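Local coordinates for protein PA1221 (Pseudomonas aeruginosa, PDB 4DG8) that belongs to the ANL superfamily of AMP-binding enzymes, carries a phosphopantetheine attachment domain in the same chain, and has adenosine monophosphate bound here, at residues I335-L347 against D358-L370. Sequence-based numbering, arbitrary orientation.
Sequences IGKAIAGTAVLLL and DRAGEIVAFGAGL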
loop_
_atom_site.group_PDB
_atom_site.type_symbol
_atom_site.label_atom_id
_atom_site.label_comp_id
_atom_site.label_asym_id
_atom_site.label_seq_id
_atom_site.Cartn_x
_atom_site.Cartn_y
_atom_site.Cartn_z
ATOM N N ILE A 335 -13.939 4.792 -10.890
ATOM C CA ILE A 335 -12.758 5.131 -10.097
ATOM C C ILE A 335 -12.574 6.647 -10.099
ATOM O O ILE A 335 -11.653 7.182 -9.484
ATOM C CB ILE A 335 -11.468 4.404 -10.556
ATOM C CG1 ILE A 335 -11.125 4.731 -12.016
ATOM C CG2 ILE A 335 -11.607 2.892 -10.326
ATOM C CD1 ILE A 335 -9.838 4.030 -12.538
ATOM N N GLY A 336 -13.497 7.331 -10.767
ATOM C CA GLY A 336 -13.608 8.779 -10.667
ATOM C C GLY A 336 -12.581 9.633 -11.387
ATOM O O GLY A 336 -12.337 9.462 -12.590
ATOM N N LYS A 337 -12.006 10.589 -10.660
ATOM C CA LYS A 337 -11.088 11.554 -11.260
ATOM C C LYS A 337 -9.805 11.697 -10.444
ATOM O O LYS A 337 -9.719 11.205 -9.320
ATOM C CB LYS A 337 -11.784 12.912 -11.418
ATOM C CG LYS A 337 -13.005 12.885 -12.344
ATOM C CD LYS A 337 -13.782 14.211 -12.305
ATOM C CE LYS A 337 -14.990 14.199 -13.243
ATOM N NZ LYS A 337 -15.850 15.425 -13.086
ATOM N N ALA A 338 -8.812 12.370 -11.023
ATOM C CA ALA A 338 -7.532 12.633 -10.363
ATOM C C ALA A 338 -7.688 13.277 -8.979
ATOM O O ALA A 338 -8.442 14.226 -8.801
ATOM C CB ALA A 338 -6.651 13.532 -11.257
ATOM N N ILE A 339 -6.978 12.752 -7.991
ATOM C CA ILE A 339 -6.960 13.410 -6.702
ATOM C C ILE A 339 -6.109 14.660 -6.842
ATOM O O ILE A 339 -5.305 14.783 -7.777
ATOM C CB ILE A 339 -6.413 12.499 -5.585
ATOM C CG1 ILE A 339 -4.914 12.281 -5.748
ATOM C CG2 ILE A 339 -7.145 11.136 -5.587
ATOM C CD1 ILE A 339 -4.268 11.686 -4.495
ATOM N N ALA A 340 -6.296 15.606 -5.931
ATOM C CA ALA A 340 -5.483 16.823 -5.945
ATOM C C ALA A 340 -3.972 16.498 -5.978
ATOM O O ALA A 340 -3.508 15.571 -5.312
ATOM C CB ALA A 340 -5.833 17.719 -4.742
ATOM N N GLY A 341 -3.214 17.256 -6.770
ATOM C CA GLY A 341 -1.773 17.055 -6.874
ATOM C C GLY A 341 -1.429 16.049 -7.962
ATOM O O GLY A 341 -0.270 15.869 -8.345
ATOM N N THR A 342 -2.460 15.406 -8.488
ATOM C CA THR A 342 -2.276 14.442 -9.559
ATOM C C THR A 342 -3.051 14.860 -10.803
ATOM O O THR A 342 -4.039 15.594 -10.714
ATOM C CB THR A 342 -2.714 13.058 -9.082
ATOM O OG1 THR A 342 -1.779 12.608 -8.095
ATOM C CG2 THR A 342 -2.772 12.057 -10.238
ATOM N N ALA A 343 -2.581 14.422 -11.965
ATOM C CA ALA A 343 -3.375 14.525 -13.184
ATOM C C ALA A 343 -3.327 13.193 -13.930
ATOM O O ALA A 343 -2.395 12.420 -13.750
ATOM C CB ALA A 343 -2.849 15.654 -14.073
ATOM N N VAL A 344 -4.334 12.904 -14.743
ATOM C CA VAL A 344 -4.279 11.704 -15.573
ATOM C C VAL A 344 -4.660 11.984 -17.020
ATOM O O VAL A 344 -5.408 12.907 -17.308
ATOM C CB VAL A 344 -5.192 10.562 -15.045
ATOM C CG1 VAL A 344 -4.758 10.114 -13.665
ATOM C CG2 VAL A 344 -6.659 10.994 -15.028
ATOM N N LEU A 345 -4.109 11.189 -17.932
ATOM C CA LEU A 345 -4.629 11.123 -19.287
ATOM C C LEU A 345 -4.924 9.666 -19.569
ATOM O O LEU A 345 -4.408 8.775 -18.898
ATOM C CB LEU A 345 -3.614 11.622 -20.306
ATOM C CG LEU A 345 -3.278 13.112 -20.317
ATOM C CD1 LEU A 345 -2.303 13.410 -21.460
ATOM C CD2 LEU A 345 -4.557 13.935 -20.451
ATOM N N LEU A 346 -5.751 9.440 -20.574
ATOM C CA LEU A 346 -6.026 8.115 -21.080
ATOM C C LEU A 346 -5.439 8.063 -22.495
ATOM O O LEU A 346 -5.843 8.842 -23.353
ATOM C CB LEU A 346 -7.545 7.924 -21.122
ATOM C CG LEU A 346 -8.102 6.504 -21.148
ATOM C CD1 LEU A 346 -7.726 5.756 -19.862
ATOM C CD2 LEU A 346 -9.610 6.556 -21.348
ATOM N N LEU A 347 -4.480 7.165 -22.732
ATOM C CA LEU A 347 -3.752 7.119 -24.012
ATOM C C LEU A 347 -4.046 5.899 -24.888
ATOM O O LEU A 347 -4.070 4.773 -24.399
ATOM C CB LEU A 347 -2.246 7.202 -23.776
ATOM C CG LEU A 347 -1.727 8.500 -23.172
ATOM C CD1 LEU A 347 -0.208 8.521 -23.246
ATOM C CD2 LEU A 347 -2.314 9.709 -23.887
ATOM N N ASP A 358 -16.296 6.034 -23.495
ATOM C CA ASP A 358 -16.480 4.674 -24.005
ATOM C C ASP A 358 -15.486 4.318 -25.105
ATOM O O ASP A 358 -15.850 3.693 -26.107
ATOM C CB ASP A 358 -17.907 4.473 -24.523
ATOM C CG ASP A 358 -18.955 5.019 -23.574
ATOM O OD1 ASP A 358 -19.110 4.464 -22.461
ATOM O OD2 ASP A 358 -19.628 6.003 -23.949
ATOM N N ARG A 359 -14.244 4.750 -24.928
ATOM C CA ARG A 359 -13.153 4.325 -25.789
ATOM C C ARG A 359 -11.985 3.955 -24.872
ATOM O O ARG A 359 -11.447 4.818 -24.174
ATOM C CB ARG A 359 -12.760 5.455 -26.742
ATOM C CG ARG A 359 -11.864 5.024 -27.892
ATOM C CD ARG A 359 -11.484 6.200 -28.786
ATOM N NE ARG A 359 -10.169 6.003 -29.389
ATOM C CZ ARG A 359 -9.275 6.971 -29.577
ATOM N NH1 ARG A 359 -9.553 8.217 -29.214
ATOM N NH2 ARG A 359 -8.101 6.692 -30.129
ATOM N N ALA A 360 -11.604 2.678 -24.872
ATOM C CA ALA A 360 -10.618 2.161 -23.921
ATOM C C ALA A 360 -9.189 2.616 -24.210
ATOM O O ALA A 360 -8.768 2.696 -25.363
ATOM C CB ALA A 360 -10.683 0.631 -23.855
ATOM N N GLY A 361 -8.449 2.901 -23.146
ATOM C CA GLY A 361 -7.064 3.310 -23.258
ATOM C C GLY A 361 -6.295 2.952 -22.000
ATOM O O GLY A 361 -6.839 2.328 -21.082
ATOM N N GLU A 362 -5.023 3.339 -21.963
ATOM C CA GLU A 362 -4.204 3.122 -20.785
ATOM C C GLU A 362 -4.135 4.392 -19.931
ATOM O O GLU A 362 -3.975 5.506 -20.455
ATOM C CB GLU A 362 -2.804 2.661 -21.182
ATOM C CG GLU A 362 -1.846 2.574 -20.010
ATOM C CD GLU A 362 -0.422 2.272 -20.436
ATOM O OE1 GLU A 362 -0.119 2.358 -21.649
ATOM O OE2 GLU A 362 0.390 1.937 -19.550
ATOM N N ILE A 363 -4.279 4.212 -18.621
ATOM C CA ILE A 363 -4.169 5.307 -17.667
ATOM C C ILE A 363 -2.714 5.740 -17.521
ATOM O O ILE A 363 -1.822 4.913 -17.327
ATOM C CB ILE A 363 -4.716 4.913 -16.284
ATOM C CG1 ILE A 363 -6.208 4.594 -16.349
ATOM C CG2 ILE A 363 -4.501 6.036 -15.276
ATOM C CD1 ILE A 363 -6.745 4.057 -15.002
ATOM N N VAL A 364 -2.485 7.043 -17.637
ATOM C CA VAL A 364 -1.168 7.636 -17.454
ATOM C C VAL A 364 -1.268 8.731 -16.401
ATOM O O VAL A 364 -2.150 9.583 -16.472
ATOM C CB VAL A 364 -0.664 8.270 -18.765
ATOM C CG1 VAL A 364 0.672 8.953 -18.540
ATOM C CG2 VAL A 364 -0.583 7.210 -19.871
ATOM N N ALA A 365 -0.366 8.706 -15.429
ATOM C CA ALA A 365 -0.449 9.602 -14.288
ATOM C C ALA A 365 0.688 10.605 -14.303
ATOM O O ALA A 365 1.817 10.275 -14.660
ATOM C CB ALA A 365 -0.423 8.807 -12.983
ATOM N N PHE A 366 0.377 11.826 -13.902
ATOM C CA PHE A 366 1.342 12.908 -13.803
ATOM C C PHE A 366 1.237 13.505 -12.418
ATOM O O PHE A 366 0.209 13.364 -11.736
ATOM C CB PHE A 366 0.986 14.049 -14.773
ATOM C CG PHE A 366 0.917 13.652 -16.213
ATOM C CD1 PHE A 366 1.993 13.878 -17.055
ATOM C CD2 PHE A 366 -0.249 13.115 -16.748
ATOM C CE1 PHE A 366 1.931 13.537 -18.406
ATOM C CE2 PHE A 366 -0.328 12.775 -18.092
ATOM C CZ PHE A 366 0.766 12.983 -18.929
ATOM N N GLY A 367 2.253 14.272 -12.047
ATOM C CA GLY A 367 2.134 15.094 -10.863
ATOM C C GLY A 367 2.930 14.721 -9.637
ATOM O O GLY A 367 3.933 13.982 -9.685
ATOM N N ALA A 368 2.512 15.312 -8.531
ATOM C CA ALA A 368 3.320 15.351 -7.319
ATOM C C ALA A 368 3.346 14.007 -6.585
ATOM O O ALA A 368 4.103 13.830 -5.626
ATOM C CB ALA A 368 2.813 16.474 -6.421
ATOM N N GLY A 369 2.501 13.070 -7.029
ATOM C CA GLY A 369 2.482 11.719 -6.485
ATOM C C GLY A 369 3.505 10.759 -7.084
ATOM O O GLY A 369 3.731 9.688 -6.520
ATOM N N LEU A 370 4.132 11.131 -8.210
ATOM C CA LEU A 370 5.059 10.224 -8.894
ATOM C C LEU A 370 6.265 9.885 -8.018
ATOM O O LEU A 370 6.895 10.761 -7.419
ATOM C CB LEU A 370 5.532 10.779 -10.255
ATOM C CG LEU A 370 4.479 11.099 -11.328
ATOM C CD1 LEU A 370 5.135 11.590 -12.607
ATOM C CD2 LEU A 370 3.554 9.904 -11.606
HETATM O O HOH W 1 0.631 12.568 -8.993
#
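Phe366 O is gripped from two directions, by the backbone N of Ala343 at 3.0 Å and by an ordered water 2.9 Å away, which appears to donate to Phe366 O. The amide of Ala343 approaches from above the carbonyl plane, 43° out of it. The same water accepts from Gly369 N and lies 2.6 Å from Thr342 OG1, a hydroxyl also bonded to Arg191, so it links the start of strand 342-347 to the Gly367-Leu370 turn that follows strand 361-367. Next to it, Ala368 N reaches Gly341 O at 2.8 Å, nearly end-on to the carbonyl. From here strands 342-347 and 361-367 run antiparallel, with reciprocal backbone bonds at the pairs Ala343-Phe366, Leu345-Val364 and Leu347-Glu362. Gly367, at a positive phi, brings its CA to 3.6 Å from Gly341 O.

On one face the Phe366 ring, swung beside its own backbone N (chi1 -59°), runs diagonally toward Leu345, and Leu345 CG lies 3.7 Å from Phe366 CE2; Ala343 O sits at the ring edge, in its plane. Farther along, Leu347 CD1 meets Val364 CG2 at 3.6 Å, and Tyr390 and Leu388 of strand 385-390 continue this apolar layer. On the other face, Leu346 has CG anti to N (chi1 -159°), which carries CD1 back over Gly361 and to 4.0 Å from Ile363 CG1. Ile363 CD1 in turn meets Ile335 CD1 tip to tip. The two strands form an antiparallel hairpin with a long connection, part of the five-stranded antiparallel sheet of this ANL-family enzyme, next to which Ile335 borders the AMP site.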